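Local structure of Esterase/lipase (3K6K) at residues 245-250 / 255-260; 274-279 / 290-295. The protein probably hydrolyses carboxylic ester bonds, as a bacterial relative of hormone-sensitive lipase with an alpha/beta hydrolase fold. All coordinates share one frame; numbering follows the deposited sequence.

Contact 1 of 2, residues 245-250 / 255-260; sequences IHVGSE and SDSTTL. With SO4 (sulfate ion), chain I.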
ATOM      1  N   ILE A 245      -1.469  -6.573  -2.399  1.00 12.46           N
ATOM      2  CA  ILE A 245      -0.624  -7.174  -1.363  1.00 11.09           C
ATOM      3  C   ILE A 245      -1.266  -6.947   0.042  1.00 11.85           C
ATOM      4  O   ILE A 245      -1.676  -5.829   0.411  1.00 13.31           O
ATOM      5  CB  ILE A 245       0.850  -6.600  -1.409  1.00 11.68           C
ATOM      6  CG1 ILE A 245       1.449  -6.701  -2.806  1.00  7.51           C
ATOM      7  CG2 ILE A 245       1.770  -7.366  -0.444  1.00 10.68           C
ATOM      8  CD1 ILE A 245       2.589  -5.884  -2.977  1.00  8.51           C
ATOM      9  N   HIS A 246      -1.440  -8.007   0.812  1.00 11.27           N
ATOM     10  CA  HIS A 246      -1.737  -7.825   2.235  1.00 11.19           C
ATOM     11  C   HIS A 246      -0.575  -8.286   3.083  1.00 11.64           C
ATOM     12  O   HIS A 246       0.177  -9.171   2.650  1.00 11.95           O
ATOM     13  CB  HIS A 246      -2.985  -8.564   2.620  1.00 10.87           C
ATOM     14  CG  HIS A 246      -4.214  -7.849   2.211  1.00  9.10           C
ATOM     15  ND1 HIS A 246      -5.462  -8.164   2.699  1.00 11.49           N
ATOM     16  CD2 HIS A 246      -4.376  -6.768   1.414  1.00 11.18           C
ATOM     17  CE1 HIS A 246      -6.349  -7.346   2.166  1.00 12.90           C
ATOM     18  NE2 HIS A 246      -5.711  -6.465   1.410  1.00  9.43           N
ATOM     19  N   VAL A 247      -0.405  -7.723   4.277  1.00 10.55           N
ATOM     20  CA  VAL A 247       0.681  -8.198   5.134  1.00 12.08           C
ATOM     21  C   VAL A 247       0.411  -7.690   6.553  1.00 13.64           C
ATOM     22  O   VAL A 247      -0.403  -6.758   6.741  1.00 14.59           O
ATOM     23  CB  VAL A 247       2.073  -7.693   4.541  1.00 12.48           C
ATOM     24  CG1 VAL A 247       2.141  -6.117   4.493  1.00 10.48           C
ATOM     25  CG2 VAL A 247       3.278  -8.295   5.237  1.00 10.25           C
ATOM     26  N   GLY A 248       1.079  -8.286   7.545  1.00 14.05           N
ATOM     27  CA  GLY A 248       0.974  -7.856   8.930  1.00 13.93           C
ATOM     28  C   GLY A 248       2.163  -7.032   9.378  1.00 14.40           C
ATOM     29  O   GLY A 248       3.217  -7.031   8.708  1.00 15.67           O
ATOM     30  N   SER A 249       1.973  -6.305  10.469  1.00 13.13           N
ATOM     31  CA  SER A 249       3.018  -5.594  11.141  1.00 14.58           C
ATOM     32  C   SER A 249       4.126  -6.488  11.672  1.00 15.18           C
ATOM     33  O   SER A 249       5.297  -6.065  11.649  1.00 15.22           O
ATOM     34  CB  SER A 249       2.455  -4.819  12.348  1.00 14.60           C
ATOM     35  OG  SER A 249       1.347  -5.524  12.950  1.00 14.87           O
ATOM     36  N   GLU A 250       3.779  -7.659  12.216  1.00 14.77           N
ATOM     37  CA  GLU A 250       4.784  -8.451  12.967  1.00 14.12           C
ATOM     38  C   GLU A 250       5.572  -9.368  12.034  1.00 14.50           C
ATOM     39  O   GLU A 250       5.668 -10.622  12.201  1.00 15.06           O
ATOM     40  CB  GLU A 250       4.162  -9.257  14.092  1.00 13.84           C
ATOM     41  CG  GLU A 250       3.198  -8.485  14.939  1.00 15.20           C
ATOM     42  CD  GLU A 250       3.749  -7.221  15.504  1.00 18.57           C
ATOM     43  OE1 GLU A 250       4.625  -7.289  16.366  1.00 19.60           O
ATOM     44  OE2 GLU A 250       3.273  -6.126  15.128  1.00 24.03           O
ATOM     45  N   SER A 255       9.378  -5.728   4.766  1.00 12.70           N
ATOM     46  CA  SER A 255      10.009  -4.876   3.755  1.00 12.37           C
ATOM     47  C   SER A 255       9.928  -5.570   2.379  1.00 12.14           C
ATOM     48  O   SER A 255      10.161  -4.914   1.381  1.00 12.02           O
ATOM     49  CB  SER A 255      11.441  -4.471   4.123  1.00 11.61           C
ATOM     50  OG  SER A 255      11.488  -3.774   5.367  1.00 10.70           O
ATOM     51  N   ASP A 256       9.572  -6.869   2.329  1.00 10.88           N
ATOM     52  CA  ASP A 256       9.304  -7.549   1.040  1.00 12.71           C
ATOM     53  C   ASP A 256       8.049  -6.948   0.345  1.00 12.32           C
ATOM     54  O   ASP A 256       8.038  -6.667  -0.880  1.00 12.09           O
ATOM     55  CB  ASP A 256       9.100  -9.080   1.184  1.00 13.18           C
ATOM     56  CG  ASP A 256      10.443  -9.900   1.229  1.00 16.56           C
ATOM     57  OD1 ASP A 256      10.440 -11.032   0.753  1.00 21.45           O
ATOM     58  OD2 ASP A 256      11.497  -9.447   1.703  1.00 14.58           O
ATOM     59  N   SER A 257       7.007  -6.789   1.141  1.00 11.10           N
ATOM     60  CA  SER A 257       5.792  -6.144   0.709  1.00 11.57           C
ATOM     61  C   SER A 257       5.980  -4.696   0.320  1.00 11.19           C
ATOM     62  O   SER A 257       5.573  -4.323  -0.773  1.00 12.53           O
ATOM     63  CB  SER A 257       4.686  -6.297   1.754  1.00 10.99           C
ATOM     64  OG  SER A 257       4.218  -7.631   1.744  1.00 13.57           O
ATOM     65  N   THR A 258       6.568  -3.876   1.178  1.00 10.88           N
ATOM     66  CA  THR A 258       6.747  -2.480   0.871  1.00  9.89           C
ATOM     67  C   THR A 258       7.726  -2.352  -0.305  1.00 11.23           C
ATOM     68  O   THR A 258       7.569  -1.473  -1.196  1.00 11.61           O
ATOM     69  CB  THR A 258       7.307  -1.675   2.080  1.00  8.74           C
ATOM     70  OG1 THR A 258       8.594  -2.194   2.389  1.00 13.41           O
ATOM     71  CG2 THR A 258       6.573  -1.886   3.215  1.00  2.55           C
ATOM     72  N   THR A 259       8.750  -3.202  -0.337  1.00 12.69           N
ATOM     73  CA  THR A 259       9.744  -3.103  -1.438  1.00 13.22           C
ATOM     74  C   THR A 259       9.258  -3.547  -2.791  1.00 13.63           C
ATOM     75  O   THR A 259       9.519  -2.870  -3.806  1.00 13.94           O
ATOM     76  CB  THR A 259      11.070  -3.792  -1.151  1.00 13.34           C
ATOM     77  OG1 THR A 259      11.608  -3.252   0.044  1.00 13.76           O
ATOM     78  CG2 THR A 259      12.114  -3.481  -2.294  1.00 16.65           C
ATOM     79  N   LEU A 260       8.574  -4.670  -2.833  1.00 13.37           N
ATOM     80  CA  LEU A 260       7.869  -5.013  -4.048  1.00 14.80           C
ATOM     81  C   LEU A 260       6.888  -3.926  -4.501  1.00 14.47           C
ATOM     82  O   LEU A 260       6.642  -3.741  -5.716  1.00 16.08           O
ATOM     83  CB  LEU A 260       7.079  -6.284  -3.836  1.00 14.72           C
ATOM     84  CG  LEU A 260       6.735  -7.329  -4.925  1.00 17.70           C
ATOM     85  CD1 LEU A 260       5.228  -7.699  -4.877  1.00 16.00           C
ATOM     86  CD2 LEU A 260       7.311  -7.153  -6.353  1.00 13.09           C
TER
HETATM   87  S   SO4 I 325      11.159   0.166   1.639  1.00 85.93           S
HETATM   88  O1  SO4 I 325      10.714  -0.904   2.538  1.00 83.91           O
HETATM   89  O2  SO4 I 325      11.826   1.193   2.450  1.00 85.22           O
HETATM   90  O3  SO4 I 325      12.037  -0.431   0.607  1.00 84.40           O
HETATM   91  O4  SO4 I 325      10.055   0.858   0.977  1.00 85.27           O
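Ile245 and Val247 of strand 243-248 pack against Ser257 and Leu260 of helix 254-266, the first strand-helix step of a beta-alpha-beta crossover in the alpha/beta hydrolase sheet. The strand and helix segments run nearly antiparallel, at 150°, with axes 9.0 Å apart. In Ile245, CB and CG1 make no close approach to the helix and serve as the stem from which the side chain forks. The CG2 branch, anti to the backbone N, meets Ser257 OG at 3.3 Å. The other branch runs through CG1 to CD1; this methyl lies 3.7 Å from Leu260 CD1, three residues further along the helix, the two chains slanting across each other. An alanine here would lose both branches and is likely to leave a gap under Ser257 and Leu260. On the side of the helix turned away from the strand, Thr258 OG1 hydrogen-bonds O1 of a sulfate, probably from the crystallisation liquor, at a suspiciously short distance whose exact length is doubtful; Thr258 of the second subunit also binds this ion. Glu251, a probable member of the catalytic triad, accepts a hydrogen bond from Gly248 N at the strand's end. Val247 finishes the packing with CG1, which rests 3.7 Å from Ser257 CB.

Contact 2 of 2, residues 274-279 / 290-295; sequences KIWPDM and VNAADI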
ATOM      1  N   LYS A 274      -2.084  -3.160   1.770  1.00 13.87           N
ATOM      2  CA  LYS A 274      -2.547  -2.894   3.100  1.00 13.29           C
ATOM      3  C   LYS A 274      -1.678  -3.635   4.137  1.00 13.02           C
ATOM      4  O   LYS A 274      -1.355  -4.806   3.995  1.00 11.90           O
ATOM      5  CB  LYS A 274      -4.023  -3.287   3.234  1.00 13.31           C
ATOM      6  CG  LYS A 274      -4.707  -2.774   4.492  1.00 15.35           C
ATOM      7  CD  LYS A 274      -6.200  -3.080   4.372  1.00 17.51           C
ATOM      8  CE  LYS A 274      -7.041  -2.610   5.568  1.00 16.91           C
ATOM      9  NZ  LYS A 274      -8.453  -2.768   5.078  1.00 19.14           N
ATOM     10  N   ILE A 275      -1.334  -2.931   5.208  1.00 13.07           N
ATOM     11  CA  ILE A 275      -0.573  -3.517   6.278  1.00 10.55           C
ATOM     12  C   ILE A 275      -1.425  -3.589   7.520  1.00 10.87           C
ATOM     13  O   ILE A 275      -1.979  -2.551   7.932  1.00 11.45           O
ATOM     14  CB  ILE A 275       0.629  -2.664   6.579  1.00  9.19           C
ATOM     15  CG1 ILE A 275       1.542  -2.593   5.335  1.00  7.13           C
ATOM     16  CG2 ILE A 275       1.363  -3.270   7.747  1.00  6.42           C
ATOM     17  CD1 ILE A 275       2.665  -1.578   5.522  1.00  5.99           C
ATOM     18  N   TRP A 276      -1.470  -4.756   8.155  1.00  9.00           N
ATOM     19  CA  TRP A 276      -2.425  -5.003   9.220  1.00  9.85           C
ATOM     20  C   TRP A 276      -1.823  -5.033  10.621  1.00 10.43           C
ATOM     21  O   TRP A 276      -1.061  -5.931  10.951  1.00  8.94           O
ATOM     22  CB  TRP A 276      -3.255  -6.278   8.976  1.00  8.73           C
ATOM     23  CG  TRP A 276      -4.054  -6.271   7.680  1.00 10.06           C
ATOM     24  CD1 TRP A 276      -3.551  -6.395   6.415  1.00  7.35           C
ATOM     25  CD2 TRP A 276      -5.509  -6.243   7.531  1.00 12.65           C
ATOM     26  NE1 TRP A 276      -4.591  -6.366   5.485  1.00  8.20           N
ATOM     27  CE2 TRP A 276      -5.790  -6.304   6.144  1.00  8.44           C
ATOM     28  CE3 TRP A 276      -6.585  -6.156   8.435  1.00  9.89           C
ATOM     29  CZ2 TRP A 276      -7.066  -6.262   5.649  1.00  8.33           C
ATOM     30  CZ3 TRP A 276      -7.848  -6.122   7.937  1.00 14.23           C
ATOM     31  CH2 TRP A 276      -8.089  -6.182   6.543  1.00  9.56           C
ATOM     32  N   PRO A 277      -2.236  -4.065  11.470  1.00 11.89           N
ATOM     33  CA  PRO A 277      -1.758  -3.890  12.849  1.00 12.12           C
ATOM     34  C   PRO A 277      -1.802  -5.200  13.683  1.00 12.23           C
ATOM     35  O   PRO A 277      -2.826  -5.911  13.719  1.00 10.74           O
ATOM     36  CB  PRO A 277      -2.730  -2.844  13.449  1.00 12.32           C
ATOM     37  CG  PRO A 277      -3.532  -2.296  12.321  1.00 12.68           C
ATOM     38  CD  PRO A 277      -3.249  -3.073  11.073  1.00 11.54           C
ATOM     39  N   ASP A 278      -0.714  -5.502  14.383  1.00 13.05           N
ATOM     40  CA  ASP A 278      -0.705  -6.696  15.279  1.00 14.29           C
ATOM     41  C   ASP A 278      -0.984  -8.060  14.575  1.00 13.64           C
ATOM     42  O   ASP A 278      -1.316  -9.054  15.262  1.00 13.55           O
ATOM     43  CB  ASP A 278      -1.752  -6.539  16.415  1.00 13.91           C
ATOM     44  CG  ASP A 278      -1.506  -5.315  17.300  1.00 16.65           C
ATOM     45  OD1 ASP A 278      -0.348  -5.010  17.637  1.00 14.13           O
ATOM     46  OD2 ASP A 278      -2.510  -4.684  17.703  1.00 17.67           O
ATOM     47  N   MET A 279      -0.904  -8.123  13.246  1.00 12.48           N
ATOM     48  CA  MET A 279      -1.089  -9.418  12.540  1.00 12.49           C
ATOM     49  C   MET A 279       0.239 -10.089  12.197  1.00 12.31           C
ATOM     50  O   MET A 279       1.190  -9.420  11.790  1.00 13.37           O
ATOM     51  CB  MET A 279      -1.948  -9.269  11.273  1.00 11.27           C
ATOM     52  CG  MET A 279      -3.425  -8.916  11.612  1.00 12.19           C
ATOM     53  SD  MET A 279      -4.108 -10.326  12.539  1.00 13.94           S
ATOM     54  CE  MET A 279      -4.069  -9.483  14.131  1.00 10.21           C
ATOM     55  N   VAL A 290      -8.140 -14.702  15.213  1.00 17.60           N
ATOM     56  CA  VAL A 290      -8.193 -13.249  15.174  1.00 17.55           C
ATOM     57  C   VAL A 290      -9.189 -12.745  14.120  1.00 18.28           C
ATOM     58  O   VAL A 290      -9.334 -13.318  13.047  1.00 20.20           O
ATOM     59  CB  VAL A 290      -6.802 -12.621  15.032  1.00 16.78           C
ATOM     60  CG1 VAL A 290      -6.018 -12.818  16.287  1.00 18.65           C
ATOM     61  CG2 VAL A 290      -6.041 -13.231  13.823  1.00 16.29           C
ATOM     62  N   ASN A 291      -9.870 -11.670  14.448  1.00 18.48           N
ATOM     63  CA  ASN A 291     -10.925 -11.094  13.607  1.00 18.73           C
ATOM     64  C   ASN A 291     -10.407 -10.506  12.283  1.00 17.02           C
ATOM     65  O   ASN A 291     -11.048 -10.703  11.239  1.00 17.25           O
ATOM     66  CB  ASN A 291     -11.691 -10.039  14.390  1.00 18.23           C
ATOM     67  CG  ASN A 291     -12.916  -9.528  13.628  1.00 27.28           C
ATOM     68  OD1 ASN A 291     -13.019  -8.295  13.403  1.00 33.42           O
ATOM     69  ND2 ASN A 291     -13.853 -10.469  13.192  1.00 25.10           N
ATOM     70  N   ALA A 292      -9.236  -9.868  12.318  1.00 14.68           N
ATOM     71  CA  ALA A 292      -8.629  -9.272  11.089  1.00 15.18           C
ATOM     72  C   ALA A 292      -8.407 -10.208   9.892  1.00 14.73           C
ATOM     73  O   ALA A 292      -8.310  -9.778   8.725  1.00 15.54           O
ATOM     74  CB  ALA A 292      -7.293  -8.522  11.441  1.00 13.18           C
ATOM     75  N   ALA A 293      -8.299 -11.495  10.172  1.00 15.55           N
ATOM     76  CA  ALA A 293      -8.207 -12.488   9.114  1.00 15.99           C
ATOM     77  C   ALA A 293      -9.492 -12.615   8.328  1.00 15.97           C
ATOM     78  O   ALA A 293      -9.443 -12.690   7.110  1.00 16.21           O
ATOM     79  CB  ALA A 293      -7.735 -13.856   9.658  1.00 16.19           C
ATOM     80  N   ASP A 294     -10.639 -12.672   9.003  1.00 17.42           N
ATOM     81  CA  ASP A 294     -11.907 -12.711   8.260  1.00 19.00           C
ATOM     82  C   ASP A 294     -12.063 -11.461   7.440  1.00 17.08           C
ATOM     83  O   ASP A 294     -12.504 -11.580   6.334  1.00 17.55           O
ATOM     84  CB  ASP A 294     -13.171 -12.840   9.133  1.00 20.74           C
ATOM     85  CG  ASP A 294     -13.024 -13.838  10.254  1.00 28.71           C
ATOM     86  OD1 ASP A 294     -13.595 -13.503  11.351  1.00 35.56           O
ATOM     87  OD2 ASP A 294     -12.351 -14.922  10.042  1.00 33.54           O
ATOM     88  N   ILE A 295     -11.684 -10.293   7.980  1.00 15.64           N
ATOM     89  CA  ILE A 295     -11.818  -9.020   7.278  1.00 14.95           C
ATOM     90  C   ILE A 295     -10.891  -8.970   6.051  1.00 14.69           C
ATOM     91  O   ILE A 295     -11.275  -8.479   4.988  1.00 14.17           O
ATOM     92  CB  ILE A 295     -11.525  -7.794   8.202  1.00 15.54           C
ATOM     93  CG1 ILE A 295     -12.272  -7.880   9.530  1.00 17.39           C
ATOM     94  CG2 ILE A 295     -11.928  -6.434   7.548  1.00 15.21           C
ATOM     95  CD1 ILE A 295     -11.823  -6.685  10.571  1.00 20.91           C
TER
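Met279 and Trp276 carry the strand side of this contact, in which the first turn of helix 291-305 settles on the end of strand 271-276 and the turn that follows it in the alpha/beta hydrolase fold. Trp276 to Met279 form a type II beta turn, closed by a bond from Met279 N to Trp276 O; Asp278, with a positive phi of 59°, takes its third position. The turn sets the two large side chains beside each other on the side facing the helix.

Val290, just before the helix, comes first. Its CG2 methyl meets Met279 SD at 3.7 Å, the two side chains reaching toward each other tip to tip. The thioether gets there because the methionine chain is bent at both chi2 (-64°) and chi3 (106°). Val290 also touches Phe21 of helix 18-30.

Ala292, one residue into the helix, enters between the two large side chains. Its methyl CB stands 3.8 Å from Met279 SD and 3.9 Å from Trp276 CE3, so a single small group bridges sulfur and indole. Its carbonyl oxygen approaches the indole obliquely.

Ile295, almost one turn later, crosses the far end of the tryptophan at a slant and lies at the exposed border of the contact. Other neighbours also hold the indole: the rings of His246 and Phe283 meet it with their planes inclined to it, and Lys274 lays CE 3.7 Å above one ring face, offset toward the rim, on its way to a salt bridge between NZ and Glu299. At the six-membered rim, Ile295 CG2 approaches close to the ring plane and touches Trp276 CH2 edge-on at 4.0 Å.

In the fold
The two contacts follow in series along the chain, both segments of contact 1 preceding those of contact 2, and their centres lie about 13 Å apart. They share one sheet: strands 243-248 and 271-276 are parallel neighbours, joined through helix 254-266, and Val247 O to Trp276 N (2.7 Å) is a probable hydrogen bond between them. Helix 254-266 packs on one face of this pair and helix 291-305 on the other, giving the layered sandwich of the fold. Strand 271-276 is outermost within the chain, but the sheet continues antiparallel into the second subunit, which both contacts reach. This end of the sheet therefore belongs to core and dimer interface alike.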